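Local coordinates for 2-oxo-1,2-dihydroquinoline 8-monooxygenase, oxygenase component (Pseudomonas putida, PDB 1Z02), which probably hydroxylates 2-oxo-1,2-dihydroquinoline at position 8 as a trimeric oxygenase that carries a Rieske [2Fe-2S] cluster and a mononuclear iron, at residues 142-146 against 147-151; 128-131 against 132-136; 413-416 against 417-420. All coordinates share one frame; numbering follows the deposited sequence.

Contact 1 of 3, residues 142-146 against 147-151; sequences HEVNG and MIFVF
Strands 142-144 and 147-151 form a tight antiparallel beta hairpin, closed by a type I' turn from Val144 to Met147. The short strand axes run at 162° to each other. Two hydrogen-bonded pairs, His142 with Phe149 and Val144 with Met147, flank the non-hydrogen-bonded pair of Glu143 and Ile148. Next to the turn, Val144 N gives a hydrogen bond to Met147 O at 2.8 Å, and Met147 N returns one to Val144 O at 2.9 Å. In the second pair, His142 N reaches Phe149 O at 2.9 Å and the N-H points almost straight at it, at 171°. Asn145 and Gly146 fill the two inner turn positions, both with positive phi as this turn type requires.

Glu143 lies obliquely across Ile148. Its CG is anti to the backbone N (chi1 -176°) and the rest of the chain is extended, which carries CG to 3.7 Å from Ile148 CG1. Ile148 CG1 also lies 3.7 Å from Glu143 OE1, the oxygen that meets Arg72 in a salt bridge and Thr50 in a hydrogen bond. The opposite face carries His142, Val144, Met147 and Phe149. There Val144 CG1 touches the Phe149 ring at its edge, 4.0 Å from CE1. His142 O lies in the ring plane, 3.5 Å from Phe149 CD1.

The hairpin makes two strands of a three-stranded antiparallel sheet, with 147-152 in the middle. Strand 43-49 pairs with its other side, and Met147 packs there on Pro46 and Phe49. Ile148 instead packs on Leu70 and Val77 of strands 66-73 and 76-81.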
loop_
_atom_site.group_PDB
_atom_site.type_symbol
_atom_site.label_atom_id
_atom_site.label_comp_id
_atom_site.label_asym_id
_atom_site.label_seq_id
_atom_site.Cartn_x
_atom_site.Cartn_y
_atom_site.Cartn_z
ATOM N N HIS A 142 28.862 -4.224 20.746
ATOM C CA HIS A 142 29.164 -4.606 22.109
ATOM C C HIS A 142 28.223 -5.746 22.492
ATOM O O HIS A 142 27.048 -5.525 22.792
ATOM C CB HIS A 142 28.986 -3.425 23.057
ATOM C CG HIS A 142 29.405 -3.724 24.462
ATOM N ND1 HIS A 142 29.833 -2.759 25.337
ATOM C CD2 HIS A 142 29.458 -4.883 25.149
ATOM C CE1 HIS A 142 30.132 -3.309 26.500
ATOM N NE2 HIS A 142 29.910 -4.600 26.412
ATOM N N GLU A 143 28.752 -6.964 22.469
ATOM C CA GLU A 143 27.981 -8.155 22.809
ATOM C C GLU A 143 28.243 -8.540 24.265
ATOM O O GLU A 143 29.395 -8.577 24.707
ATOM C CB GLU A 143 28.381 -9.310 21.887
ATOM C CG GLU A 143 27.563 -10.586 22.083
ATOM C CD GLU A 143 27.952 -11.666 21.111
ATOM O OE1 GLU A 143 27.209 -12.657 20.982
ATOM O OE2 GLU A 143 29.009 -11.525 20.473
ATOM N N VAL A 144 27.178 -8.834 25.003
ATOM C CA VAL A 144 27.308 -9.196 26.406
ATOM C C VAL A 144 26.107 -10.007 26.906
ATOM O O VAL A 144 24.953 -9.651 26.659
ATOM C CB VAL A 144 27.468 -7.925 27.286
ATOM C CG1 VAL A 144 26.199 -7.084 27.227
ATOM C CG2 VAL A 144 27.776 -8.309 28.723
ATOM N N ASN A 145 26.404 -11.106 27.596
ATOM C CA ASN A 145 25.400 -12.001 28.168
ATOM C C ASN A 145 24.179 -12.314 27.295
ATOM O O ASN A 145 23.031 -12.172 27.732
ATOM C CB ASN A 145 24.945 -11.465 29.531
ATOM C CG ASN A 145 26.062 -11.480 30.562
ATOM O OD1 ASN A 145 26.817 -12.445 30.645
ATOM N ND2 ASN A 145 26.169 -10.413 31.351
ATOM N N GLY A 146 24.443 -12.764 26.071
ATOM C CA GLY A 146 23.370 -13.123 25.158
ATOM C C GLY A 146 22.759 -11.996 24.342
ATOM O O GLY A 146 21.856 -12.241 23.532
ATOM N N MET A 147 23.251 -10.773 24.539
ATOM C CA MET A 147 22.745 -9.595 23.830
ATOM C C MET A 147 23.805 -8.961 22.942
ATOM O O MET A 147 24.937 -8.744 23.373
ATOM C CB MET A 147 22.287 -8.527 24.827
ATOM C CG MET A 147 21.097 -8.869 25.690
ATOM S SD MET A 147 19.574 -8.863 24.780
ATOM C CE MET A 147 19.259 -7.081 24.600
ATOM N N ILE A 148 23.427 -8.646 21.708
ATOM C CA ILE A 148 24.335 -7.996 20.770
ATOM C C ILE A 148 23.857 -6.558 20.552
ATOM O O ILE A 148 22.848 -6.334 19.877
ATOM C CB ILE A 148 24.362 -8.707 19.392
ATOM C CG1 ILE A 148 24.947 -10.116 19.535
ATOM C CG2 ILE A 148 25.213 -7.900 18.404
ATOM C CD1 ILE A 148 25.024 -10.886 18.237
ATOM N N PHE A 149 24.565 -5.590 21.131
ATOM C CA PHE A 149 24.199 -4.183 20.968
ATOM C C PHE A 149 25.034 -3.543 19.864
ATOM O O PHE A 149 26.208 -3.872 19.687
ATOM C CB PHE A 149 24.410 -3.388 22.266
ATOM C CG PHE A 149 23.546 -3.842 23.410
ATOM C CD1 PHE A 149 23.956 -4.880 24.248
ATOM C CD2 PHE A 149 22.317 -3.233 23.648
ATOM C CE1 PHE A 149 23.146 -5.302 25.312
ATOM C CE2 PHE A 149 21.506 -3.641 24.697
ATOM C CZ PHE A 149 21.920 -4.680 25.535
ATOM N N VAL A 150 24.417 -2.639 19.113
ATOM C CA VAL A 150 25.107 -1.950 18.032
ATOM C C VAL A 150 24.919 -0.459 18.222
ATOM O O VAL A 150 23.847 -0.012 18.633
ATOM C CB VAL A 150 24.544 -2.349 16.640
ATOM C CG1 VAL A 150 25.261 -1.590 15.548
ATOM C CG2 VAL A 150 24.714 -3.836 16.415
ATOM N N PHE A 151 25.970 0.306 17.953
ATOM C CA PHE A 151 25.906 1.756 18.077
ATOM C C PHE A 151 25.531 2.296 16.697
ATOM O O PHE A 151 26.396 2.439 15.818
ATOM C CB PHE A 151 27.265 2.324 18.501
ATOM C CG PHE A 151 27.240 3.796 18.799
ATOM C CD1 PHE A 151 26.590 4.280 19.929
ATOM C CD2 PHE A 151 27.839 4.705 17.932
ATOM C CE1 PHE A 151 26.533 5.647 20.192
ATOM C CE2 PHE A 151 27.787 6.081 18.188
ATOM C CZ PHE A 151 27.131 6.549 19.319
#

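Contact 2 of 3, residues 128-131 against 132-136; sequences DKLI and GTTGV
Thr133 folds back on Leu130 at the close of a type II turn that runs from Leu130 to Thr133. Its CB stands 3.4 Å from Leu130 O. From there OG1 takes the position between the backbone N and the carbonyl carbon (chi1 74°). It gives a hydrogen bond of 2.7 Å to Leu130 O, tilted 19° from the carbonyl plane. OG1 also lies 3.5 Å from Leu130 CD1, and the two side chains cross at about a right angle. The methyl CG2 meets two carbonyls, 3.2 Å from Lys129 O and 3.4 Å from Leu130 O.

Thr133 N is a second donor to Leu130 O, at 3.0 Å. A type I turn from Asp128 to Ile131 overlaps the type II turn, sharing Leu130 and Ile131. Asp128 OD2 accepts from Leu130 N at 3.1 Å, which makes an Asx turn.

Ser17 of the second subunit is hydrogen-bonded to Thr133 OG1, and Ala389 N of that subunit to Asp128 OD1. One carbonyl thus holds both the backbone and the hydroxyl of Thr133. That hydroxyl links the turn to the second subunit, while the Leu130 side chain packs on Leu119 and on Phe110, a residue of the [2Fe-2S] cluster site.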
loop_
_atom_site.group_PDB
_atom_site.type_symbol
_atom_site.label_atom_id
_atom_site.label_comp_id
_atom_site.label_asym_id
_atom_site.label_seq_id
_atom_site.Cartn_x
_atom_site.Cartn_y
_atom_site.Cartn_z
ATOM N N ASP A 128 40.746 -1.940 -10.154
ATOM C CA ASP A 128 40.003 -0.716 -10.410
ATOM C C ASP A 128 40.482 0.402 -9.484
ATOM O O ASP A 128 40.760 0.168 -8.316
ATOM C CB ASP A 128 38.509 -0.941 -10.195
ATOM C CG ASP A 128 37.675 0.126 -10.853
ATOM O OD1 ASP A 128 37.426 -0.000 -12.070
ATOM O OD2 ASP A 128 37.286 1.093 -10.164
ATOM N N LYS A 129 40.561 1.618 -10.010
ATOM C CA LYS A 129 41.023 2.763 -9.231
ATOM C C LYS A 129 40.144 3.104 -8.022
ATOM O O LYS A 129 40.597 3.770 -7.092
ATOM C CB LYS A 129 41.135 4.002 -10.129
ATOM C CG LYS A 129 39.798 4.520 -10.649
ATOM C CD LYS A 129 39.857 6.022 -10.924
ATOM C CE LYS A 129 40.213 6.358 -12.355
ATOM N NZ LYS A 129 39.075 6.207 -13.296
ATOM N N LEU A 130 38.895 2.652 -8.027
ATOM C CA LEU A 130 37.996 2.964 -6.924
ATOM C C LEU A 130 38.414 2.269 -5.644
ATOM O O LEU A 130 38.231 2.799 -4.553
ATOM C CB LEU A 130 36.554 2.568 -7.273
ATOM C CG LEU A 130 35.504 2.988 -6.237
ATOM C CD1 LEU A 130 35.361 4.498 -6.232
ATOM C CD2 LEU A 130 34.187 2.333 -6.553
ATOM N N ILE A 131 38.989 1.082 -5.786
ATOM C CA ILE A 131 39.420 0.289 -4.641
ATOM C C ILE A 131 40.295 1.072 -3.661
ATOM O O ILE A 131 41.254 1.734 -4.057
ATOM C CB ILE A 131 40.168 -0.982 -5.111
ATOM C CG1 ILE A 131 39.226 -1.846 -5.962
ATOM C CG2 ILE A 131 40.685 -1.768 -3.901
ATOM C CD1 ILE A 131 39.894 -3.048 -6.600
ATOM N N GLY A 132 39.941 0.996 -2.379
ATOM C CA GLY A 132 40.682 1.696 -1.342
ATOM C C GLY A 132 40.358 3.172 -1.162
ATOM O O GLY A 132 40.750 3.764 -0.151
ATOM N N THR A 133 39.639 3.770 -2.114
ATOM C CA THR A 133 39.303 5.193 -2.033
ATOM C C THR A 133 38.019 5.487 -1.260
ATOM O O THR A 133 37.657 6.647 -1.073
ATOM C CB THR A 133 39.189 5.839 -3.437
ATOM O OG1 THR A 133 37.975 5.422 -4.072
ATOM C CG2 THR A 133 40.366 5.421 -4.306
ATOM N N THR A 134 37.346 4.436 -0.801
ATOM C CA THR A 134 36.116 4.593 -0.038
ATOM C C THR A 134 35.734 3.279 0.658
ATOM O O THR A 134 36.481 2.297 0.628
ATOM C CB THR A 134 34.950 5.071 -0.960
ATOM O OG1 THR A 134 33.774 5.303 -0.177
ATOM C CG2 THR A 134 34.651 4.036 -2.039
ATOM N N GLY A 135 34.572 3.273 1.295
ATOM C CA GLY A 135 34.107 2.083 1.982
ATOM C C GLY A 135 32.737 2.337 2.580
ATOM O O GLY A 135 32.150 3.408 2.378
ATOM N N VAL A 136 32.209 1.357 3.306
ATOM C CA VAL A 136 30.901 1.507 3.938
ATOM C C VAL A 136 31.056 1.833 5.414
ATOM O O VAL A 136 32.103 1.579 6.014
ATOM C CB VAL A 136 30.041 0.233 3.803
ATOM C CG1 VAL A 136 29.690 -0.006 2.344
ATOM C CG2 VAL A 136 30.784 -0.965 4.368
#

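Contact 3 of 3, residues 413-416 against 417-420; sequences RGVA and GAVK
The backbone reverses through a type II turn from Val415 to Ala418, with Ala416 and Gly417 at the inner positions. Ala418 N closes it with a hydrogen bond of 3.1 Å to Val415 O. The donor stands above the carbonyl plane, 39° out of it. Water 1 gives a second hydrogen bond to Val415 O, at 2.8 Å. The same water accepts from Val419 N at 3.1 Å, so it carries the link one residue past the turn. Gly417 takes phi 88° and psi -14°, the left-handed conformation of the third position of a type II turn, which glycine adopts easily.

The side chains add little; the methyl of Ala418 does most of the touching, and against backbone. Ala418 CB points back across the turn and comes to 3.1 Å from Val415 O. It also lies 4.0 Å from Arg413 CA and 3.9 Å from Gly414 N. This methyl therefore sits against the backbone that leads into the turn. Val415 CG2 is a looser neighbour, 4.4 Å from Ala418 CB.

The turn belongs to the loop between helix 392-404 and helix 423-430. Within the chain, Val415 packs on Gln83 and Ala416 on Arg90, in loops near the Rieske cluster site. Lys420 forms a salt bridge with Asp323. Gly414 N is hydrogen-bonded to Asp378 of the second subunit, and Ala418 packs on that same residue. The loop thus lies between the cluster-bearing part of its own chain and the segment just after helix 363-376 of the second subunit.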
loop_
_atom_site.group_PDB
_atom_site.type_symbol
_atom_site.label_atom_id
_atom_site.label_comp_id
_atom_site.label_asym_id
_atom_site.label_seq_id
_atom_site.Cartn_x
_atom_site.Cartn_y
_atom_site.Cartn_z
ATOM N N ARG A 413 16.919 7.276 2.669
ATOM C CA ARG A 413 16.997 7.663 1.260
ATOM C C ARG A 413 17.744 6.588 0.465
ATOM O O ARG A 413 18.907 6.297 0.739
ATOM C CB ARG A 413 17.713 9.006 1.105
ATOM C CG ARG A 413 17.085 10.142 1.899
ATOM C CD ARG A 413 15.657 10.450 1.441
ATOM N NE ARG A 413 15.066 11.548 2.210
ATOM C CZ ARG A 413 13.803 11.953 2.102
ATOM N NH1 ARG A 413 13.356 12.957 2.847
ATOM N NH2 ARG A 413 12.986 11.356 1.246
ATOM N N GLY A 414 17.074 5.985 -0.511
ATOM C CA GLY A 414 17.720 4.950 -1.300
ATOM C C GLY A 414 17.893 3.641 -0.551
ATOM O O GLY A 414 18.812 2.872 -0.837
ATOM N N VAL A 415 17.017 3.399 0.418
ATOM C CA VAL A 415 17.037 2.181 1.224
ATOM C C VAL A 415 15.587 1.734 1.453
ATOM O O VAL A 415 14.646 2.456 1.116
ATOM C CB VAL A 415 17.712 2.420 2.601
ATOM C CG1 VAL A 415 19.171 2.816 2.411
ATOM C CG2 VAL A 415 16.973 3.519 3.356
ATOM N N ALA A 416 15.407 0.542 2.011
ATOM C CA ALA A 416 14.065 0.039 2.274
ATOM C C ALA A 416 13.379 0.993 3.242
ATOM O O ALA A 416 14.014 1.494 4.165
ATOM C CB ALA A 416 14.134 -1.365 2.878
ATOM N N GLY A 417 12.087 1.244 3.031
ATOM C CA GLY A 417 11.359 2.139 3.913
ATOM C C GLY A 417 11.426 3.597 3.498
ATOM O O GLY A 417 10.673 4.421 4.011
ATOM N N ALA A 418 12.334 3.931 2.587
ATOM C CA ALA A 418 12.463 5.308 2.105
ATOM C C ALA A 418 11.167 5.684 1.386
ATOM O O ALA A 418 10.718 6.829 1.446
ATOM C CB ALA A 418 13.636 5.418 1.156
ATOM N N VAL A 419 10.583 4.705 0.707
ATOM C CA VAL A 419 9.321 4.873 -0.009
ATOM C C VAL A 419 8.413 3.774 0.533
ATOM O O VAL A 419 8.793 2.606 0.542
ATOM C CB VAL A 419 9.506 4.692 -1.525
ATOM C CG1 VAL A 419 8.186 4.827 -2.219
ATOM C CG2 VAL A 419 10.487 5.719 -2.044
ATOM N N LYS A 420 7.215 4.141 0.983
ATOM C CA LYS A 420 6.317 3.152 1.573
ATOM C C LYS A 420 5.394 2.371 0.651
ATOM O O LYS A 420 4.890 1.316 1.045
ATOM C CB LYS A 420 5.458 3.813 2.656
ATOM C CG LYS A 420 6.239 4.583 3.712
ATOM C CD LYS A 420 5.332 5.018 4.856
ATOM C CE LYS A 420 6.016 6.034 5.755
ATOM N NZ LYS A 420 7.371 5.610 6.176
HETATM O O HOH W 1 12.485 2.615 -0.591
#

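The three contacts share no element and do not touch. Contact 1 is partly buried, and contacts 2 and 3 lie at the surface. Only contact 1 is made of paired strands, held by reciprocal backbone bonds, and no other chain of the assembly touches it. Contacts 2 and 3 each contain a type II turn closed at one carbonyl, and both meet the second subunit; contact 2 adds an overlapping type I turn and an Asx turn. Their second donors differ: a threonine hydroxyl in contact 2, a water in contact 3. The Leu130 side chain of contact 2 is about 9 Å from the cluster, the Val415 side chain of contact 3 about 13 Å.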